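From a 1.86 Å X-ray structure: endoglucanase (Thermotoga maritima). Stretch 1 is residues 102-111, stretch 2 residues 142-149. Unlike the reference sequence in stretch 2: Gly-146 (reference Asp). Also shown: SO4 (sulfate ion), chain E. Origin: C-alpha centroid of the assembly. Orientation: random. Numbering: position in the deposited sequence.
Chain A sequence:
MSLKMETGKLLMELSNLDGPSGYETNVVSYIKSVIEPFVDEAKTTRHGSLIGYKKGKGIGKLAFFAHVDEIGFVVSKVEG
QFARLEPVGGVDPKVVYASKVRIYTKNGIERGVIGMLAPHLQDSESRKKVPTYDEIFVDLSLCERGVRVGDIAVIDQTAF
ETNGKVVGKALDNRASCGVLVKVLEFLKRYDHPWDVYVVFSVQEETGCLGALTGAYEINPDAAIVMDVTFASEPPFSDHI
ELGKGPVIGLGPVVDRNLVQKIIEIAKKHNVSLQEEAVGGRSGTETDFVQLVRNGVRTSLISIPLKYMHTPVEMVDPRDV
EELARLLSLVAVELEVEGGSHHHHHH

Stretch 1 102-111: RIYTKNGIER
Stretch 2, residues 142-149: LCERGVRV

The contact is anchored by Glu-110, whose carboxylate accepts hydrogen bonds from two successive amides of an irregular loop: Glu-144 N donates to Glu-110 OE1 and Arg-145 N to Glu-110 OE2, each at 3.0 Å. With chi1 and chi2 both m (-63°, -89°) and chi3 near 0°, the side chain presents both oxygens to the loop; a carboxylate suits two adjacent N-H groups because it offers two acceptors. The O of one water lies 2.5 Å from Glu-110 OE2, 2.7 Å from Thr-105 OG1 and 2.6 Å from Gly-146 O, more acceptors than its two protons can serve at once, and accepts from Asn-107 ND2 at 3.2 Å, joining the stretches.

Stretch 1 is a hairpin. Ile-103 and Glu-110 pair through both backbone bonds (Ile-103 N to Glu-110 O 2.6 Å, Glu-110 N to Ile-103 O 2.8 Å), and a type I turn spans Thr-105 to Gly-108. Gly-108, at phi/psi 135/-153, needs glycine, since a CB would jam against the preceding carbonyl. CA to CA, Thr-105 (chi1 p) lies 5.9 Å from Val-147 and Glu-110 6.6 Å from Cys-143.

Near the turn a sulfate ion, probably from the crystallisation liquor, meets Arg-145, whose NE donates to SO4 O1 (2.8 Å, a less certain position). Asn-107 OD1 lies over one guanidinium face.

Beyond, Val-147 (chi1 t) packs its CG2 3.8 Å from Thr-105 CG2 and 4.5 Å from Ile-103 CD1; the branched side chains of Val-147 and Ile-103, both buried, meet here beside the methyl of Thr-105.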

ATOM      1  N   ARG A 102     -14.483 -11.907  -0.915  1.00 12.84           N
ATOM      2  CA  ARG A 102     -15.513 -11.482  -1.868  1.00 13.06           C
ATOM      3  C   ARG A 102     -14.938 -11.791  -3.256  1.00 14.47           C
ATOM      4  O   ARG A 102     -13.790 -11.470  -3.527  1.00 14.30           O
ATOM      5  CB  ARG A 102     -16.006 -10.058  -1.747  1.00 14.75           C
ATOM      6  CG  ARG A 102     -14.899  -8.987  -1.732  1.00 14.02           C
ATOM      7  CD  ARG A 102     -15.540  -7.678  -1.209  1.00 18.32           C
ATOM      8  NE  ARG A 102     -14.656  -6.514  -1.315  1.00 16.90           N
ATOM      9  CZ  ARG A 102     -14.629  -5.551  -0.346  1.00 18.18           C
ATOM     10  NH1 ARG A 102     -15.394  -5.656   0.760  1.00 15.42           N
ATOM     11  NH2 ARG A 102     -13.898  -4.473  -0.530  1.00 14.41           N
ATOM     12  N   ILE A 103     -15.763 -12.443  -4.090  1.00 14.43           N
ATOM     13  CA  ILE A 103     -15.254 -12.889  -5.388  1.00 14.84           C
ATOM     14  C   ILE A 103     -15.975 -12.249  -6.557  1.00 14.92           C
ATOM     15  O   ILE A 103     -17.218 -12.226  -6.574  1.00 16.02           O
ATOM     16  CB  ILE A 103     -15.449 -14.442  -5.477  1.00 17.65           C
ATOM     17  CG1 ILE A 103     -14.927 -15.138  -4.235  1.00 18.07           C
ATOM     18  CG2 ILE A 103     -14.714 -14.941  -6.750  1.00 15.55           C
ATOM     19  CD1 ILE A 103     -15.008 -16.677  -4.245  1.00 17.81           C
ATOM     20  N   TYR A 104     -15.200 -11.687  -7.480  1.00 13.04           N
ATOM     21  CA  TYR A 104     -15.786 -11.060  -8.642  1.00 13.45           C
ATOM     22  C   TYR A 104     -16.196 -12.122  -9.647  1.00 14.80           C
ATOM     23  O   TYR A 104     -15.341 -12.891 -10.104  1.00 14.97           O
ATOM     24  CB  TYR A 104     -14.777 -10.092  -9.321  1.00 13.93           C
ATOM     25  CG  TYR A 104     -14.637  -8.847  -8.436  1.00 14.45           C
ATOM     26  CD1 TYR A 104     -13.676  -8.763  -7.450  1.00 16.33           C
ATOM     27  CD2 TYR A 104     -15.522  -7.790  -8.646  1.00 15.50           C
ATOM     28  CE1 TYR A 104     -13.589  -7.640  -6.635  1.00 16.11           C
ATOM     29  CE2 TYR A 104     -15.410  -6.632  -7.875  1.00 17.38           C
ATOM     30  CZ  TYR A 104     -14.460  -6.598  -6.857  1.00 16.82           C
ATOM     31  OH  TYR A 104     -14.421  -5.470  -6.060  1.00 17.52           O
ATOM     32  N   THR A 105     -17.472 -12.173  -9.983  1.00 17.58           N
ATOM     33  CA  THR A 105     -17.952 -13.148 -10.980  1.00 20.13           C
ATOM     34  C   THR A 105     -18.661 -12.384 -12.093  1.00 22.06           C
ATOM     35  O   THR A 105     -18.945 -11.179 -12.050  1.00 17.73           O
ATOM     36  CB  THR A 105     -18.945 -14.153 -10.357  1.00 18.90           C
ATOM     37  OG1 THR A 105     -20.245 -13.520 -10.129  1.00 18.91           O
ATOM     38  CG2 THR A 105     -18.414 -14.678  -9.033  1.00 21.59           C
ATOM     39  N   LYS A 106     -19.064 -13.160 -13.122  1.00 22.78           N
ATOM     40  CA  LYS A 106     -19.821 -12.547 -14.220  1.00 23.97           C
ATOM     41  C   LYS A 106     -21.140 -11.990 -13.741  1.00 25.41           C
ATOM     42  O   LYS A 106     -21.707 -11.139 -14.445  1.00 25.39           O
ATOM     43  CB  LYS A 106     -20.051 -13.591 -15.334  1.00 27.30           C
ATOM     44  CG  LYS A 106     -21.066 -14.661 -14.965  1.00 31.35           C
ATOM     45  CD  LYS A 106     -20.861 -15.914 -15.813  1.00 36.58           C
ATOM     46  CE  LYS A 106     -22.108 -16.634 -16.242  1.00 39.28           C
ATOM     47  NZ  LYS A 106     -23.247 -16.531 -15.283  1.00 43.38           N
ATOM     48  N   ASN A 107     -21.700 -12.448 -12.619  1.00 24.35           N
ATOM     49  CA  ASN A 107     -22.967 -12.000 -12.117  1.00 26.34           C
ATOM     50  C   ASN A 107     -22.883 -10.931 -11.039  1.00 26.76           C
ATOM     51  O   ASN A 107     -23.935 -10.451 -10.588  1.00 28.48           O
ATOM     52  CB  ASN A 107     -23.737 -13.197 -11.480  1.00 28.68           C
ATOM     53  CG  ASN A 107     -23.929 -14.307 -12.506  1.00 30.73           C
ATOM     54  OD1 ASN A 107     -24.527 -14.070 -13.552  1.00 35.21           O
ATOM     55  ND2 ASN A 107     -23.398 -15.483 -12.220  1.00 32.95           N
ATOM     56  N   GLY A 108     -21.682 -10.572 -10.600  1.00 23.52           N
ATOM     57  CA  GLY A 108     -21.591  -9.530  -9.541  1.00 23.19           C
ATOM     58  C   GLY A 108     -20.557 -10.068  -8.533  1.00 23.05           C
ATOM     59  O   GLY A 108     -19.731 -10.914  -8.861  1.00 25.01           O
ATOM     60  N   ILE A 109     -20.654  -9.678  -7.300  1.00 20.92           N
ATOM     61  CA  ILE A 109     -19.710 -10.125  -6.268  1.00 21.79           C
ATOM     62  C   ILE A 109     -20.343 -11.210  -5.425  1.00 22.69           C
ATOM     63  O   ILE A 109     -21.495 -11.029  -5.013  1.00 22.77           O
ATOM     64  CB  ILE A 109     -19.385  -8.872  -5.399  1.00 24.52           C
ATOM     65  CG1 ILE A 109     -18.710  -7.848  -6.341  1.00 26.52           C
ATOM     66  CG2 ILE A 109     -18.474  -9.232  -4.244  1.00 21.72           C
ATOM     67  CD1 ILE A 109     -18.317  -6.548  -5.615  1.00 29.63           C
ATOM     68  N   GLU A 110     -19.656 -12.323  -5.216  1.00 20.24           N
ATOM     69  CA  GLU A 110     -20.175 -13.386  -4.353  1.00 20.33           C
ATOM     70  C   GLU A 110     -19.321 -13.353  -3.075  1.00 19.23           C
ATOM     71  O   GLU A 110     -18.097 -13.088  -3.161  1.00 19.06           O
ATOM     72  CB  GLU A 110     -19.995 -14.772  -5.003  1.00 21.94           C
ATOM     73  CG  GLU A 110     -20.774 -14.928  -6.309  1.00 28.43           C
ATOM     74  CD  GLU A 110     -22.179 -15.442  -6.069  1.00 34.25           C
ATOM     75  OE1 GLU A 110     -22.574 -15.652  -4.891  1.00 34.11           O
ATOM     76  OE2 GLU A 110     -22.903 -15.636  -7.062  1.00 36.99           O
ATOM     77  N   ARG A 111     -19.895 -13.542  -1.923  1.00 17.96           N
ATOM     78  CA  ARG A 111     -19.193 -13.509  -0.655  1.00 18.58           C
ATOM     79  C   ARG A 111     -19.134 -14.863   0.021  1.00 20.31           C
ATOM     80  O   ARG A 111     -20.149 -15.585   0.014  1.00 20.24           O
ATOM     81  CB  ARG A 111     -19.948 -12.519   0.269  1.00 21.21           C
ATOM     82  CG  ARG A 111     -19.677 -11.089  -0.257  1.00 20.75           C
ATOM     83  CD  ARG A 111     -20.499 -10.067   0.531  1.00 24.87           C
ATOM     84  NE  ARG A 111     -20.214  -8.754  -0.080  1.00 29.39           N
ATOM     85  CZ  ARG A 111     -20.830  -8.313  -1.169  1.00 31.72           C
ATOM     86  NH1 ARG A 111     -20.476  -7.130  -1.643  1.00 31.82           N
ATOM     87  NH2 ARG A 111     -21.807  -9.010  -1.761  1.00 33.41           N
ATOM     88  N   LEU A 142     -22.813 -22.834  -1.163  1.00 28.43           N
ATOM     89  CA  LEU A 142     -23.158 -21.661  -0.405  1.00 28.49           C
ATOM     90  C   LEU A 142     -23.270 -20.408  -1.276  1.00 31.43           C
ATOM     91  O   LEU A 142     -23.696 -19.372  -0.754  1.00 32.22           O
ATOM     92  CB  LEU A 142     -22.141 -21.376   0.711  1.00 25.27           C
ATOM     93  CG  LEU A 142     -22.107 -22.433   1.831  1.00 25.02           C
ATOM     94  CD1 LEU A 142     -20.974 -22.222   2.795  1.00 22.96           C
ATOM     95  CD2 LEU A 142     -23.432 -22.505   2.578  1.00 28.77           C
ATOM     96  N   CYS A 143     -22.897 -20.438  -2.543  1.00 33.49           N
ATOM     97  CA  CYS A 143     -23.002 -19.225  -3.344  1.00 38.15           C
ATOM     98  C   CYS A 143     -24.374 -19.068  -3.996  1.00 39.46           C
ATOM     99  O   CYS A 143     -25.060 -20.028  -4.286  1.00 37.87           O
ATOM    100  CB  CYS A 143     -21.968 -19.105  -4.460  1.00 42.19           C
ATOM    101  SG  CYS A 143     -20.357 -19.738  -4.160  1.00 38.31           S
ATOM    102  N   GLU A 144     -24.618 -17.803  -4.358  1.00 41.44           N
ATOM    103  CA  GLU A 144     -25.896 -17.473  -4.993  1.00 45.21           C
ATOM    104  C   GLU A 144     -25.980 -18.116  -6.363  1.00 45.80           C
ATOM    105  O   GLU A 144     -26.969 -18.779  -6.692  1.00 47.86           O
ATOM    106  CB  GLU A 144     -26.047 -15.954  -5.064  1.00 47.96           C
ATOM    107  CG  GLU A 144     -26.052 -15.324  -3.662  1.00 53.52           C
ATOM    108  CD  GLU A 144     -27.196 -15.880  -2.828  1.00 57.05           C
ATOM    109  OE1 GLU A 144     -26.922 -16.374  -1.710  1.00 60.49           O
ATOM    110  OE2 GLU A 144     -28.347 -15.846  -3.307  1.00 57.48           O
ATOM    111  N   ARG A 145     -24.982 -17.848  -7.182  1.00 44.84           N
ATOM    112  CA  ARG A 145     -24.870 -18.361  -8.525  1.00 44.81           C
ATOM    113  C   ARG A 145     -23.444 -18.881  -8.730  1.00 44.57           C
ATOM    114  O   ARG A 145     -22.654 -18.920  -7.782  1.00 44.96           O
ATOM    115  CB  ARG A 145     -25.184 -17.335  -9.602  1.00 47.76           C
ATOM    116  CG  ARG A 145     -26.178 -16.259  -9.333  1.00 50.73           C
ATOM    117  CD  ARG A 145     -27.235 -16.043 -10.353  1.00 55.49           C
ATOM    118  NE  ARG A 145     -26.899 -16.129 -11.762  1.00 58.22           N
ATOM    119  CZ  ARG A 145     -27.490 -15.332 -12.665  1.00 59.56           C
ATOM    120  NH1 ARG A 145     -28.389 -14.440 -12.252  1.00 59.33           N
ATOM    121  NH2 ARG A 145     -27.187 -15.415 -13.948  1.00 59.24           N
ATOM    122  N   GLY A 146     -23.079 -19.173  -9.970  1.00 43.40           N
ATOM    123  CA  GLY A 146     -21.752 -19.679 -10.232  1.00 42.05           C
ATOM    124  C   GLY A 146     -20.596 -18.797  -9.754  1.00 41.21           C
ATOM    125  O   GLY A 146     -20.627 -17.731  -9.152  1.00 40.53           O
ATOM    126  N   VAL A 147     -19.444 -19.405  -9.879  1.00 39.20           N
ATOM    127  CA  VAL A 147     -18.099 -18.935  -9.638  1.00 36.51           C
ATOM    128  C   VAL A 147     -17.343 -19.709 -10.733  1.00 35.96           C
ATOM    129  O   VAL A 147     -17.843 -20.824 -11.038  1.00 36.40           O
ATOM    130  CB  VAL A 147     -17.589 -19.146  -8.238  1.00 38.51           C
ATOM    131  CG1 VAL A 147     -16.075 -19.295  -8.173  1.00 39.67           C
ATOM    132  CG2 VAL A 147     -17.974 -17.983  -7.308  1.00 37.58           C
ATOM    133  N   ARG A 148     -16.399 -19.128 -11.434  1.00 32.12           N
ATOM    134  CA  ARG A 148     -15.716 -19.867 -12.495  1.00 30.92           C
ATOM    135  C   ARG A 148     -14.205 -19.770 -12.347  1.00 28.45           C
ATOM    136  O   ARG A 148     -13.669 -18.849 -11.741  1.00 24.58           O
ATOM    137  CB  ARG A 148     -16.028 -19.273 -13.876  1.00 34.57           C
ATOM    138  CG  ARG A 148     -17.442 -19.391 -14.396  1.00 38.81           C
ATOM    139  CD  ARG A 148     -17.879 -18.073 -15.013  1.00 44.93           C
ATOM    140  NE  ARG A 148     -17.036 -17.582 -16.090  1.00 48.12           N
ATOM    141  CZ  ARG A 148     -16.555 -16.353 -16.218  1.00 48.95           C
ATOM    142  NH1 ARG A 148     -16.791 -15.403 -15.320  1.00 44.46           N
ATOM    143  NH2 ARG A 148     -15.813 -16.018 -17.273  1.00 50.79           N
ATOM    144  N   VAL A 149     -13.536 -20.700 -13.039  1.00 25.12           N
ATOM    145  CA  VAL A 149     -12.083 -20.684 -13.054  1.00 25.16           C
ATOM    146  C   VAL A 149     -11.697 -19.303 -13.582  1.00 22.89           C
ATOM    147  O   VAL A 149     -12.330 -18.867 -14.539  1.00 23.82           O
ATOM    148  CB  VAL A 149     -11.532 -21.827 -13.925  1.00 26.65           C
ATOM    149  CG1 VAL A 149     -10.074 -21.591 -14.287  1.00 28.32           C
ATOM    150  CG2 VAL A 149     -11.639 -23.148 -13.130  1.00 24.73           C
TER
HETATM  151  S   SO4 E 353     -24.545 -18.657 -13.468  1.00 79.18           S
HETATM  152  O1  SO4 E 353     -24.635 -17.629 -12.387  1.00 80.03           O
HETATM  153  O2  SO4 E 353     -23.110 -18.819 -13.875  1.00 79.37           O
HETATM  154  O3  SO4 E 353     -25.083 -19.951 -12.947  1.00 79.85           O
HETATM  155  O4  SO4 E 353     -25.360 -18.201 -14.638  1.00 79.63           O
HETATM  156  O   HOH W   1     -21.933 -15.491  -9.414  1.00 29.56           O